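Local coordinates for F-BAR domain only protein 1 (PDB 5JP2) that probably acts in an early step of clathrin-mediated endocytosis and, through its C-terminal mu homology domain, binds a peptide from Eps15, at residues 21-27 with 253-259; 73-77 with 97-101; 78-84 with 130-136; 86-91 with 102-108. All coordinates share one frame; numbering follows the deposited sequence.

Contact 1. Residues 21-27 with 253-259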
loop_
_atom_site.group_PDB
_atom_site.type_symbol
_atom_site.label_atom_id
_atom_site.label_comp_id
_atom_site.label_asym_id
_atom_site.label_seq_id
_atom_site.Cartn_x
_atom_site.Cartn_y
_atom_site.Cartn_z
ATOM N N ALA B 21 -3.805 6.854 -13.002
ATOM C CA ALA B 21 -2.854 6.900 -11.902
ATOM C C ALA B 21 -3.010 5.669 -11.012
ATOM O O ALA B 21 -4.075 5.053 -10.964
ATOM C CB ALA B 21 -3.042 8.160 -11.068
ATOM N N ALA B 22 -1.931 5.294 -10.328
ATOM C CA ALA B 22 -1.967 4.207 -9.357
ATOM C C ALA B 22 -1.164 4.612 -8.138
ATOM O O ALA B 22 -0.007 5.015 -8.256
ATOM C CB ALA B 22 -1.426 2.895 -9.925
ATOM N N ILE B 23 -1.792 4.499 -6.978
ATOM C CA ILE B 23 -1.196 4.817 -5.691
ATOM C C ILE B 23 -1.028 3.497 -4.962
ATOM O O ILE B 23 -2.018 2.817 -4.687
ATOM C CB ILE B 23 -2.070 5.789 -4.889
ATOM C CG1 ILE B 23 -2.213 7.121 -5.612
ATOM C CG2 ILE B 23 -1.517 6.011 -3.519
ATOM C CD1 ILE B 23 -3.134 8.083 -4.914
ATOM N N THR B 24 0.217 3.124 -4.676
ATOM C CA THR B 24 0.563 1.862 -4.042
ATOM C C THR B 24 1.302 2.148 -2.742
ATOM O O THR B 24 2.243 2.936 -2.730
ATOM C CB THR B 24 1.428 1.025 -4.966
ATOM O OG1 THR B 24 0.755 0.888 -6.214
ATOM C CG2 THR B 24 1.656 -0.332 -4.394
ATOM N N GLU B 25 0.863 1.540 -1.648
ATOM C CA GLU B 25 1.445 1.826 -0.347
ATOM C C GLU B 25 1.735 0.546 0.418
ATOM O O GLU B 25 0.914 -0.363 0.433
ATOM C CB GLU B 25 0.531 2.739 0.468
ATOM C CG GLU B 25 0.547 4.142 -0.035
ATOM C CD GLU B 25 -0.212 5.093 0.825
ATOM O OE1 GLU B 25 -0.754 4.668 1.843
ATOM O OE2 GLU B 25 -0.287 6.276 0.473
ATOM N N TYR B 26 2.918 0.464 1.014
ATOM C CA TYR B 26 3.277 -0.608 1.929
ATOM C C TYR B 26 3.429 -0.067 3.344
ATOM O O TYR B 26 3.905 1.045 3.554
ATOM C CB TYR B 26 4.564 -1.299 1.510
ATOM C CG TYR B 26 4.417 -2.067 0.244
ATOM C CD1 TYR B 26 3.983 -3.377 0.254
ATOM C CD2 TYR B 26 4.690 -1.478 -0.970
ATOM C CE1 TYR B 26 3.837 -4.074 -0.919
ATOM C CE2 TYR B 26 4.554 -2.161 -2.137
ATOM C CZ TYR B 26 4.126 -3.456 -2.114
ATOM O OH TYR B 26 4.000 -4.135 -3.299
ATOM N N ILE B 27 3.013 -0.854 4.326
ATOM C CA ILE B 27 3.045 -0.399 5.702
ATOM C C ILE B 27 3.815 -1.391 6.560
ATOM O O ILE B 27 3.551 -2.597 6.536
ATOM C CB ILE B 27 1.630 -0.140 6.259
ATOM C CG1 ILE B 27 1.730 0.397 7.685
ATOM C CG2 ILE B 27 0.747 -1.366 6.156
ATOM C CD1 ILE B 27 0.483 1.000 8.219
ATOM N N SER B 253 -6.149 4.837 0.242
ATOM C CA SER B 253 -4.755 4.928 0.617
ATOM C C SER B 253 -4.650 4.994 2.135
ATOM O O SER B 253 -5.568 5.449 2.815
ATOM C CB SER B 253 -4.093 6.144 -0.025
ATOM O OG SER B 253 -4.394 7.318 0.683
ATOM N N LEU B 254 -3.546 4.490 2.670
ATOM C CA LEU B 254 -3.332 4.622 4.102
ATOM C C LEU B 254 -2.848 6.015 4.467
ATOM O O LEU B 254 -3.286 6.581 5.470
ATOM C CB LEU B 254 -2.346 3.568 4.591
ATOM C CG LEU B 254 -2.787 2.140 4.306
ATOM C CD1 LEU B 254 -1.708 1.140 4.634
ATOM C CD2 LEU B 254 -4.044 1.864 5.090
ATOM N N SER B 255 -1.965 6.593 3.656
ATOM C CA SER B 255 -1.431 7.913 3.966
ATOM C C SER B 255 -2.488 8.994 3.873
ATOM O O SER B 255 -2.375 10.025 4.539
ATOM C CB SER B 255 -0.282 8.245 3.025
ATOM O OG SER B 255 -0.720 8.245 1.684
ATOM N N GLY B 256 -3.503 8.799 3.050
ATOM C CA GLY B 256 -4.455 9.842 2.770
ATOM C C GLY B 256 -4.144 10.617 1.516
ATOM O O GLY B 256 -4.995 11.379 1.053
ATOM N N LEU B 257 -2.940 10.459 0.977
ATOM C CA LEU B 257 -2.533 11.137 -0.241
ATOM C C LEU B 257 -3.467 10.793 -1.394
ATOM O O LEU B 257 -3.962 9.671 -1.511
ATOM C CB LEU B 257 -1.093 10.764 -0.591
ATOM C CG LEU B 257 -0.471 11.289 -1.884
ATOM C CD1 LEU B 257 0.985 11.451 -1.682
ATOM C CD2 LEU B 257 -0.684 10.343 -3.036
ATOM N N ASP B 258 -3.711 11.781 -2.249
ATOM C CA ASP B 258 -4.521 11.590 -3.441
ATOM C C ASP B 258 -3.959 12.468 -4.554
ATOM O O ASP B 258 -3.172 13.381 -4.306
ATOM C CB ASP B 258 -5.988 11.920 -3.154
ATOM C CG ASP B 258 -6.937 11.166 -4.036
ATOM O OD1 ASP B 258 -6.481 10.449 -4.943
ATOM O OD2 ASP B 258 -8.151 11.310 -3.833
ATOM N N VAL B 259 -4.366 12.188 -5.789
ATOM C CA VAL B 259 -3.881 12.914 -6.955
ATOM C C VAL B 259 -5.063 13.378 -7.804
ATOM O O VAL B 259 -6.052 12.660 -7.961
ATOM C CB VAL B 259 -2.908 12.044 -7.775
ATOM C CG1 VAL B 259 -3.603 10.825 -8.318
ATOM C CG2 VAL B 259 -2.271 12.847 -8.870
#

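Contact 2. Residues 73-77 with 97-101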
loop_
_atom_site.group_PDB
_atom_site.type_symbol
_atom_site.label_atom_id
_atom_site.label_comp_id
_atom_site.label_asym_id
_atom_site.label_seq_id
_atom_site.Cartn_x
_atom_site.Cartn_y
_atom_site.Cartn_z
ATOM N N VAL B 73 -2.833 16.025 -3.164
ATOM C CA VAL B 73 -3.724 16.606 -2.171
ATOM C C VAL B 73 -3.756 15.730 -0.934
ATOM O O VAL B 73 -3.443 14.540 -0.986
ATOM C CB VAL B 73 -5.151 16.796 -2.714
ATOM C CG1 VAL B 73 -5.151 17.746 -3.885
ATOM C CG2 VAL B 73 -5.711 15.474 -3.132
ATOM N N ASN B 74 -4.157 16.343 0.182
ATOM C CA ASN B 74 -4.205 15.691 1.491
ATOM C C ASN B 74 -2.862 15.059 1.837
ATOM O O ASN B 74 -2.781 13.912 2.275
ATOM C CB ASN B 74 -5.331 14.660 1.561
ATOM C CG ASN B 74 -5.606 14.198 2.977
ATOM O OD1 ASN B 74 -5.337 14.917 3.938
ATOM N ND2 ASN B 74 -6.131 12.988 3.114
ATOM N N ILE B 75 -1.793 15.826 1.643
ATOM C CA ILE B 75 -0.439 15.327 1.806
ATOM C C ILE B 75 0.176 15.746 3.131
ATOM O O ILE B 75 1.383 15.612 3.312
ATOM C CB ILE B 75 0.434 15.767 0.632
ATOM C CG1 ILE B 75 0.394 17.280 0.501
ATOM C CG2 ILE B 75 -0.068 15.124 -0.641
ATOM C CD1 ILE B 75 1.402 17.806 -0.447
ATOM N N SER B 76 -0.609 16.339 4.026
ATOM C CA SER B 76 -0.095 16.721 5.333
ATOM C C SER B 76 0.529 15.549 6.083
ATOM O O SER B 76 1.428 15.765 6.890
ATOM C CB SER B 76 -1.199 17.348 6.167
ATOM O OG SER B 76 -2.239 16.420 6.370
ATOM N N ARG B 77 0.076 14.324 5.841
ATOM C CA ARG B 77 0.592 13.161 6.546
ATOM C C ARG B 77 1.871 12.603 5.943
ATOM O O ARG B 77 2.436 11.665 6.502
ATOM C CB ARG B 77 -0.454 12.042 6.594
ATOM C CG ARG B 77 -1.599 12.260 7.576
ATOM C CD ARG B 77 -2.463 11.013 7.653
ATOM N NE ARG B 77 -3.527 11.107 8.645
ATOM C CZ ARG B 77 -4.125 10.050 9.188
ATOM N NH1 ARG B 77 -3.753 8.822 8.846
ATOM N NH2 ARG B 77 -5.086 10.218 10.084
ATOM N N PRO B 97 0.954 23.597 2.555
ATOM C CA PRO B 97 1.250 22.331 3.239
ATOM C C PRO B 97 0.399 21.158 2.790
ATOM O O PRO B 97 0.857 20.014 2.894
ATOM C CB PRO B 97 0.988 22.671 4.706
ATOM C CG PRO B 97 -0.069 23.709 4.630
ATOM C CD PRO B 97 0.254 24.545 3.434
ATOM N N ASP B 98 -0.839 21.387 2.357
ATOM C CA ASP B 98 -1.750 20.300 2.015
ATOM C C ASP B 98 -1.812 19.980 0.531
ATOM O O ASP B 98 -2.556 19.076 0.148
ATOM C CB ASP B 98 -3.157 20.609 2.512
ATOM C CG ASP B 98 -3.436 20.000 3.863
ATOM O OD1 ASP B 98 -3.056 18.830 4.065
ATOM O OD2 ASP B 98 -4.027 20.689 4.720
ATOM N N THR B 99 -1.076 20.701 -0.311
ATOM C CA THR B 99 -1.192 20.554 -1.755
ATOM C C THR B 99 0.147 20.847 -2.415
ATOM O O THR B 99 0.884 21.718 -1.952
ATOM C CB THR B 99 -2.273 21.505 -2.267
ATOM O OG1 THR B 99 -3.558 20.955 -1.963
ATOM C CG2 THR B 99 -2.151 21.745 -3.743
ATOM N N LYS B 100 0.458 20.135 -3.499
ATOM C CA LYS B 100 1.639 20.466 -4.286
ATOM C C LYS B 100 1.425 20.137 -5.754
ATOM O O LYS B 100 0.872 19.090 -6.088
ATOM C CB LYS B 100 2.889 19.739 -3.792
ATOM C CG LYS B 100 4.146 20.499 -4.177
ATOM C CD LYS B 100 5.425 19.713 -4.007
ATOM C CE LYS B 100 6.611 20.645 -4.175
ATOM N NZ LYS B 100 6.328 21.688 -5.202
ATOM N N ASP B 101 1.941 21.000 -6.620
ATOM C CA ASP B 101 1.736 20.918 -8.054
ATOM C C ASP B 101 2.984 20.437 -8.774
ATOM O O ASP B 101 4.111 20.727 -8.369
ATOM C CB ASP B 101 1.342 22.272 -8.646
ATOM C CG ASP B 101 -0.046 22.693 -8.264
ATOM O OD1 ASP B 101 -0.298 22.920 -7.073
ATOM O OD2 ASP B 101 -0.895 22.765 -9.160
#

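Contact 3. Residues 78-84 with 130-136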
loop_
_atom_site.group_PDB
_atom_site.type_symbol
_atom_site.label_atom_id
_atom_site.label_comp_id
_atom_site.label_asym_id
_atom_site.label_seq_id
_atom_site.Cartn_x
_atom_site.Cartn_y
_atom_site.Cartn_z
ATOM N N VAL B 78 2.343 13.133 4.833
ATOM C CA VAL B 78 3.532 12.611 4.177
ATOM C C VAL B 78 4.761 13.354 4.670
ATOM O O VAL B 78 4.779 14.585 4.726
ATOM C CB VAL B 78 3.404 12.695 2.652
ATOM C CG1 VAL B 78 4.664 12.182 1.990
ATOM C CG2 VAL B 78 2.238 11.873 2.214
ATOM N N ASP B 79 5.775 12.601 5.066
ATOM C CA ASP B 79 6.990 13.199 5.595
ATOM C C ASP B 79 7.948 13.640 4.493
ATOM O O ASP B 79 8.651 14.638 4.661
ATOM C CB ASP B 79 7.685 12.217 6.539
ATOM C CG ASP B 79 6.850 11.882 7.758
ATOM O OD1 ASP B 79 5.990 12.695 8.159
ATOM O OD2 ASP B 79 7.067 10.797 8.328
ATOM N N HIS B 80 8.007 12.919 3.372
ATOM C CA HIS B 80 9.069 13.135 2.396
ATOM C C HIS B 80 8.645 12.687 1.001
ATOM O O HIS B 80 7.978 11.664 0.847
ATOM C CB HIS B 80 10.334 12.385 2.819
ATOM C CG HIS B 80 11.539 12.727 2.005
ATOM N ND1 HIS B 80 11.903 14.027 1.727
ATOM C CD2 HIS B 80 12.470 11.941 1.416
ATOM C CE1 HIS B 80 13.004 14.026 0.998
ATOM N NE2 HIS B 80 13.367 12.773 0.795
ATOM N N PHE B 81 9.073 13.441 -0.011
ATOM C CA PHE B 81 8.760 13.185 -1.413
ATOM C C PHE B 81 10.027 13.069 -2.239
ATOM O O PHE B 81 10.961 13.848 -2.058
ATOM C CB PHE B 81 7.949 14.310 -2.027
ATOM C CG PHE B 81 6.644 14.552 -1.374
ATOM C CD1 PHE B 81 5.517 13.881 -1.792
ATOM C CD2 PHE B 81 6.531 15.488 -0.368
ATOM C CE1 PHE B 81 4.298 14.120 -1.200
ATOM C CE2 PHE B 81 5.318 15.733 0.229
ATOM C CZ PHE B 81 4.196 15.051 -0.189
ATOM N N LEU B 82 10.037 12.128 -3.181
ATOM C CA LEU B 82 11.086 12.029 -4.192
ATOM C C LEU B 82 10.466 12.026 -5.579
ATOM O O LEU B 82 10.206 10.964 -6.153
ATOM C CB LEU B 82 11.953 10.793 -4.000
ATOM C CG LEU B 82 12.972 10.899 -2.874
ATOM C CD1 LEU B 82 13.779 9.622 -2.771
ATOM C CD2 LEU B 82 13.874 12.092 -3.116
ATOM N N PRO B 83 10.228 13.199 -6.153
ATOM C CA PRO B 83 9.650 13.258 -7.493
ATOM C C PRO B 83 10.619 12.742 -8.535
ATOM O O PRO B 83 11.830 12.718 -8.343
ATOM C CB PRO B 83 9.376 14.747 -7.699
ATOM C CG PRO B 83 9.586 15.381 -6.373
ATOM C CD PRO B 83 10.532 14.536 -5.639
ATOM N N ASN B 84 10.067 12.335 -9.663
ATOM C CA ASN B 84 10.909 11.922 -10.772
ATOM C C ASN B 84 11.441 13.183 -11.421
ATOM O O ASN B 84 10.682 13.932 -12.033
ATOM C CB ASN B 84 10.118 11.082 -11.770
ATOM C CG ASN B 84 10.906 10.740 -13.007
ATOM O OD1 ASN B 84 11.767 11.485 -13.436
ATOM N ND2 ASN B 84 10.618 9.592 -13.583
ATOM N N LEU B 130 6.120 8.423 -11.167
ATOM C CA LEU B 130 6.176 9.833 -10.819
ATOM C C LEU B 130 6.853 10.124 -9.481
ATOM O O LEU B 130 7.555 11.130 -9.359
ATOM C CB LEU B 130 4.769 10.416 -10.827
ATOM C CG LEU B 130 4.049 10.302 -12.170
ATOM C CD1 LEU B 130 2.745 11.066 -12.161
ATOM C CD2 LEU B 130 4.935 10.815 -13.270
ATOM N N LEU B 131 6.588 9.334 -8.442
ATOM C CA LEU B 131 6.944 9.765 -7.099
ATOM C C LEU B 131 7.128 8.587 -6.156
ATOM O O LEU B 131 6.433 7.580 -6.266
ATOM C CB LEU B 131 5.869 10.693 -6.562
ATOM C CG LEU B 131 6.054 11.349 -5.216
ATOM C CD1 LEU B 131 6.781 12.644 -5.384
ATOM C CD2 LEU B 131 4.688 11.586 -4.641
ATOM N N LYS B 132 8.068 8.739 -5.218
ATOM C CA LYS B 132 8.192 7.890 -4.042
ATOM C C LYS B 132 7.991 8.762 -2.813
ATOM O O LYS B 132 8.312 9.946 -2.830
ATOM C CB LYS B 132 9.551 7.211 -3.961
ATOM C CG LYS B 132 9.977 6.533 -5.221
ATOM C CD LYS B 132 9.019 5.467 -5.658
ATOM C CE LYS B 132 9.676 4.576 -6.692
ATOM N NZ LYS B 132 8.747 3.549 -7.220
ATOM N N TYR B 133 7.447 8.191 -1.746
ATOM C CA TYR B 133 7.189 8.993 -0.563
ATOM C C TYR B 133 7.095 8.100 0.665
ATOM O O TYR B 133 6.981 6.882 0.566
ATOM C CB TYR B 133 5.931 9.861 -0.726
ATOM C CG TYR B 133 4.650 9.124 -0.981
ATOM C CD1 TYR B 133 4.301 8.729 -2.254
ATOM C CD2 TYR B 133 3.789 8.820 0.052
ATOM C CE1 TYR B 133 3.130 8.054 -2.493
ATOM C CE2 TYR B 133 2.622 8.140 -0.176
ATOM C CZ TYR B 133 2.292 7.766 -1.455
ATOM O OH TYR B 133 1.129 7.087 -1.690
ATOM N N GLN B 134 7.162 8.735 1.829
ATOM C CA GLN B 134 7.352 8.049 3.096
ATOM C C GLN B 134 6.568 8.763 4.176
ATOM O O GLN B 134 6.504 9.989 4.184
ATOM C CB GLN B 134 8.831 8.030 3.466
ATOM C CG GLN B 134 9.302 6.829 4.201
ATOM C CD GLN B 134 10.788 6.868 4.409
ATOM O OE1 GLN B 134 11.401 7.932 4.354
ATOM N NE2 GLN B 134 11.386 5.707 4.636
ATOM N N ALA B 135 5.968 7.998 5.078
ATOM C CA ALA B 135 5.279 8.570 6.226
ATOM C C ALA B 135 5.535 7.707 7.446
ATOM O O ALA B 135 5.404 6.485 7.374
ATOM C CB ALA B 135 3.778 8.693 5.970
ATOM N N SER B 136 5.911 8.342 8.552
ATOM C CA SER B 136 6.276 7.656 9.783
ATOM C C SER B 136 5.506 8.240 10.944
ATOM O O SER B 136 5.236 9.440 10.973
ATOM C CB SER B 136 7.762 7.780 10.087
ATOM O OG SER B 136 8.551 7.224 9.060
#

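Contact 4. Residues 86-91 with 102-108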
loop_
_atom_site.group_PDB
_atom_site.type_symbol
_atom_site.label_atom_id
_atom_site.label_comp_id
_atom_site.label_asym_id
_atom_site.label_seq_id
_atom_site.Cartn_x
_atom_site.Cartn_y
_atom_site.Cartn_z
ATOM N N LYS B 86 13.685 13.391 -13.829
ATOM C CA LYS B 86 13.827 13.250 -15.263
ATOM C C LYS B 86 12.649 13.893 -15.988
ATOM O O LYS B 86 12.830 14.588 -16.989
ATOM C CB LYS B 86 13.907 11.765 -15.591
ATOM C CG LYS B 86 15.097 11.050 -15.015
ATOM C CD LYS B 86 15.060 9.571 -15.389
ATOM C CE LYS B 86 15.606 9.247 -16.765
ATOM N NZ LYS B 86 15.344 7.805 -17.088
ATOM N N LEU B 87 11.427 13.620 -15.528
ATOM C CA LEU B 87 10.225 14.023 -16.236
ATOM C C LEU B 87 9.444 15.199 -15.652
ATOM O O LEU B 87 8.529 15.680 -16.326
ATOM C CB LEU B 87 9.298 12.819 -16.346
ATOM C CG LEU B 87 9.970 11.575 -16.932
ATOM C CD1 LEU B 87 9.063 10.413 -16.892
ATOM C CD2 LEU B 87 10.390 11.813 -18.349
ATOM N N LEU B 88 9.764 15.718 -14.471
ATOM C CA LEU B 88 8.825 16.635 -13.837
ATOM C C LEU B 88 9.450 17.954 -13.427
ATOM O O LEU B 88 10.647 18.053 -13.156
ATOM C CB LEU B 88 8.176 16.020 -12.603
ATOM C CG LEU B 88 7.331 14.767 -12.778
ATOM C CD1 LEU B 88 7.033 14.225 -11.412
ATOM C CD2 LEU B 88 6.044 15.083 -13.536
ATOM N N TYR B 89 8.589 18.972 -13.397
ATOM C CA TYR B 89 8.874 20.300 -12.878
ATOM C C TYR B 89 8.036 20.558 -11.639
ATOM O O TYR B 89 7.027 19.898 -11.410
ATOM C CB TYR B 89 8.552 21.389 -13.897
ATOM C CG TYR B 89 9.370 21.351 -15.155
ATOM C CD1 TYR B 89 10.750 21.449 -15.103
ATOM C CD2 TYR B 89 8.767 21.251 -16.399
ATOM C CE1 TYR B 89 11.510 21.434 -16.249
ATOM C CE2 TYR B 89 9.525 21.234 -17.557
ATOM C CZ TYR B 89 10.896 21.327 -17.469
ATOM O OH TYR B 89 11.662 21.308 -18.601
ATOM N N SER B 90 8.423 21.568 -10.869
ATOM C CA SER B 90 7.675 21.930 -9.675
ATOM C C SER B 90 8.035 23.347 -9.263
ATOM O O SER B 90 9.004 23.928 -9.753
ATOM C CB SER B 90 7.962 20.983 -8.518
ATOM O OG SER B 90 9.304 21.129 -8.107
ATOM N N ASP B 91 7.267 23.882 -8.318
ATOM C CA ASP B 91 7.523 25.214 -7.801
ATOM C C ASP B 91 8.107 25.113 -6.403
ATOM O O ASP B 91 7.375 24.775 -5.462
ATOM C CB ASP B 91 6.238 26.033 -7.777
ATOM C CG ASP B 91 6.496 27.500 -7.537
ATOM O OD1 ASP B 91 7.679 27.884 -7.482
ATOM O OD2 ASP B 91 5.525 28.265 -7.381
ATOM N N PHE B 102 2.758 19.712 -9.860
ATOM C CA PHE B 102 3.815 19.228 -10.723
ATOM C C PHE B 102 3.399 19.382 -12.175
ATOM O O PHE B 102 2.230 19.214 -12.517
ATOM C CB PHE B 102 4.116 17.769 -10.426
ATOM C CG PHE B 102 4.673 17.547 -9.063
ATOM C CD1 PHE B 102 6.030 17.640 -8.836
ATOM C CD2 PHE B 102 3.840 17.247 -8.003
ATOM C CE1 PHE B 102 6.537 17.440 -7.579
ATOM C CE2 PHE B 102 4.343 17.040 -6.750
ATOM C CZ PHE B 102 5.692 17.137 -6.536
ATOM N N TRP B 103 4.361 19.709 -13.029
ATOM C CA TRP B 103 4.147 19.792 -14.466
ATOM C C TRP B 103 5.083 18.826 -15.165
ATOM O O TRP B 103 6.227 18.660 -14.757
ATOM C CB TRP B 103 4.389 21.206 -15.000
ATOM C CG TRP B 103 3.549 22.222 -14.332
ATOM C CD1 TRP B 103 2.411 22.792 -14.820
ATOM C CD2 TRP B 103 3.760 22.790 -13.040
ATOM N NE1 TRP B 103 1.900 23.681 -13.912
ATOM C CE2 TRP B 103 2.710 23.700 -12.809
ATOM C CE3 TRP B 103 4.733 22.623 -12.058
ATOM C CZ2 TRP B 103 2.607 24.439 -11.634
ATOM C CZ3 TRP B 103 4.628 23.357 -10.892
ATOM C CH2 TRP B 103 3.574 24.252 -10.690
ATOM N N PHE B 104 4.605 18.202 -16.222
ATOM C CA PHE B 104 5.460 17.345 -17.016
ATOM C C PHE B 104 6.337 18.167 -17.947
ATOM O O PHE B 104 5.942 19.227 -18.435
ATOM C CB PHE B 104 4.632 16.381 -17.852
ATOM C CG PHE B 104 4.315 15.110 -17.162
ATOM C CD1 PHE B 104 5.168 14.047 -17.221
ATOM C CD2 PHE B 104 3.144 14.984 -16.453
ATOM C CE1 PHE B 104 4.862 12.887 -16.584
ATOM C CE2 PHE B 104 2.847 13.828 -15.818
ATOM C CZ PHE B 104 3.702 12.781 -15.888
ATOM N N ASN B 105 7.522 17.637 -18.220
ATOM C CA ASN B 105 8.316 18.090 -19.344
ATOM C C ASN B 105 7.845 17.315 -20.565
ATOM O O ASN B 105 8.093 16.113 -20.672
ATOM C CB ASN B 105 9.791 17.828 -19.053
ATOM C CG ASN B 105 10.717 18.305 -20.157
ATOM O OD1 ASN B 105 11.659 19.041 -19.890
ATOM N ND2 ASN B 105 10.479 17.880 -21.379
ATOM N N MET B 106 7.195 17.987 -21.502
ATOM C CA MET B 106 6.519 17.217 -22.534
ATOM C C MET B 106 7.499 16.649 -23.541
ATOM O O MET B 106 7.223 15.618 -24.158
ATOM C CB MET B 106 5.462 18.067 -23.238
ATOM C CG MET B 106 4.355 18.596 -22.334
ATOM S SD MET B 106 3.457 17.399 -21.339
ATOM C CE MET B 106 2.800 16.303 -22.559
ATOM N N GLN B 107 8.657 17.276 -23.691
ATOM C CA GLN B 107 9.670 16.742 -24.593
ATOM C C GLN B 107 10.308 15.485 -24.012
ATOM O O GLN B 107 10.449 14.475 -24.700
ATOM C CB GLN B 107 10.715 17.821 -24.895
ATOM C CG GLN B 107 10.186 18.985 -25.740
ATOM C CD GLN B 107 11.119 20.189 -25.755
ATOM O OE1 GLN B 107 11.826 20.437 -26.727
ATOM N NE2 GLN B 107 11.103 20.954 -24.681
ATOM N N ALA B 108 10.686 15.520 -22.735
ATOM C CA ALA B 108 11.214 14.321 -22.093
ATOM C C ALA B 108 10.161 13.221 -22.024
ATOM O O ALA B 108 10.438 12.063 -22.336
ATOM C CB ALA B 108 11.733 14.655 -20.696
#

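Contact 1. Residues 21-27 with 253-259
The buried carboxylate of Glu25 is gripped by Leu254 and Ser255 of a tight serine-rich turn. Its OE1 takes the backbone N of Ser255 at 2.9 Å on the syn lone pair, and a weaker, more bent bond from Leu254 N, while OE2 accepts from Ser255 OG, a contact modelled so short that its length is doubtful. Beyond CG the glutamate runs extended (chi2 -174°), which carries the acid from its strand down to the turn. Tyr133 OH also bonds OE2.

The turn is braced from within: Ser253 OG accepts from Gly256 N at 2.9 Å and donates to Leu257 O at 3.2 Å. With an alanine at Ser253, Gly256 N and Leu257 O would probably lose this partner, leaving the turn freer to shift beneath Glu25.

Apolar contacts flank the acid. Ile27 CG2 meets Leu254 CD1 at 3.8 Å, the two side chains crossing near a right angle; Ile23 CD1 lies 3.8 Å from Leu257 CD2. Ala22 and Thr24 turn the other way, where the bound peptide packs. Ser253 OG accepting from Gly256 N makes an ST motif, and Ser255 OG accepting from Leu257 N an ST turn, here bridging two packed sheets of the mu homology domain.

Contact 2. Residues 73-77 with 97-101
Ile75 places CG1 between its backbone N and carbonyl carbon (chi1 56°) and then runs on extended to CD1 (chi2 169°), a shape that swings the ethyl arm over the backbone of Asp98 and Thr99. CG1 lies 3.5 Å from Asp98 O, and CD1 reaches past it to Thr99 N at 3.8 Å and to the CB of Lys100 at 4.1 Å. A serine in place of Ile75 would probably open a gap over the Asp98-Thr99 peptide, with the apolar contacts to Lys100 CB and Leu257 gone.

At one end Val73 and Thr99 form an antiparallel non-hydrogen-bonded pair; their side chains lie alongside, pointing the same way, with Val73 CG1 4.1 Å from Thr99 OG1. Asp98 O also receives a CA-H...O contact from Val73 CA at 3.6 Å. After this pair Asn74 adopts left-handed backbone angles, so the chain leaves the strand.

At the exposed end, Asp98 OD1 comes within 3.2 Å of Ser76 CB. Across strand 69-73 from this contact, Val73 packs against Asp258 and Glu260. The end of strand 69-73 thus meets the start of strand 99-104 mainly by van der Waals packing of an aliphatic arm on peptide groups.

Contact 3. Residues 78-84 with 130-136
Leu131 CD2 meets the Phe81 ring at its edge, in the ring plane and 3.8 Å from CD1, while Val78 CG1 sits over one face of that ring, displaced toward the rim. Val78 thus touches both aromatic residues, for its CG1 and CG2 both lie 4.0 Å from Tyr133 CD2, the two side chains crossing at about a right angle. Leu131 CD1 continues the row to Pro83, 4.0 Å from its CG.

The third flat group, the Asp79 carboxylate, closes the far end. With CG anti to the carbonyl carbon (chi1 -63°), it reaches along the partner strand so that OD2 takes Ser136 N at 2.7 Å, the donor standing 40° out of the carboxylate plane. Asp79 N and, more weakly, His80 N both point at Gln134 O, at 2.9 Å for the first: a classic beta bulge.

Beyond the bulge the pairing is regular and antiparallel, with Leu82 and Lys132 bonded in both directions and Asn84 N donating to Leu130 O at 2.8 Å. Lys132 NZ forms a salt bridge with Asp46 on strand 39-52. Strand 80-83 ends the mixed sheet: backbone bonds fix its register, the aspartate serves one more amide beyond the bulge, and Phe81, Pro83 and Leu131 line the face turned to strands 69-73 and 99-104. Tyr133, on the same face, reaches the 253-259 turn, its hydroxyl bonded to Glu25.

Contact 4. Residues 86-91 with 102-108
Leu88 begins with CB 3.9 Å from Trp103 O, and at CG forks into two methyls with different partners. CD1 turns toward Phe102, lying 4.4 Å from its CD1, whereas CD2, which also lies near Trp103 O, settles over the centre of the Phe104 ring, 3.8 Å from the centroid and 5° off the normal, a well-centred CH-pi contact. With CG anti to the carbonyl carbon (chi1 -62°), the leucine runs beside Phe104 and points the same way. That face of the hairpin is completed by Ser90, whose CB packs by the Phe102 ring, and it is backed by Phe70 of the next strand.

On the other face Trp103 offers the edge of its indole to the strand opposite: CZ3 is 3.6 Å from Ser90 CA, close to the ring plane. Tyr89, on the same face, runs along toward Asn105, its CE2 3.7 Å from Asn105 CB.

The backbones pair antiparallel. Tyr89 N donates to Trp103 O at 2.7 Å and Trp103 N returns a bond to Tyr89 O; two residues along, Asn105 N gives an almost straight bond to Leu87 O at 2.9 Å (172°). Asn105 stands at the N-cap position of helix 106-119, and on the first turn Ala108 CB rests 3.9 Å from Leu87 CD2. Paired amides hold the hairpin in register up to the helix start, while aliphatic-aromatic packing fills one face and larger, more polar aromatics flank the other.

How the contacts relate
Contacts 1 and 3 share Tyr133: its OH lies 2.7 Å from Glu25 OE2, linking the aromatic row to the buried acid. Contact 2 joins contact 1 through strand pairing, with Asp258 O 2.9 Å from Val73 N in a probable hydrogen bond, and meets contact 3 where Ile75 CB is 3.9 Å from Phe81 CZ. Contacts 2 and 4 lie along the same strand 99-104, their centres about 19 Å apart. Leu130 CD2 reaches Phe104 CZ at 3.5 Å, packing contact 3 on contact 4. Contact 1 is nearest the middle of the chain; the bound peptide lies against segment 21-27 of strand 17-31, on the face turned away from the 253-259 turn.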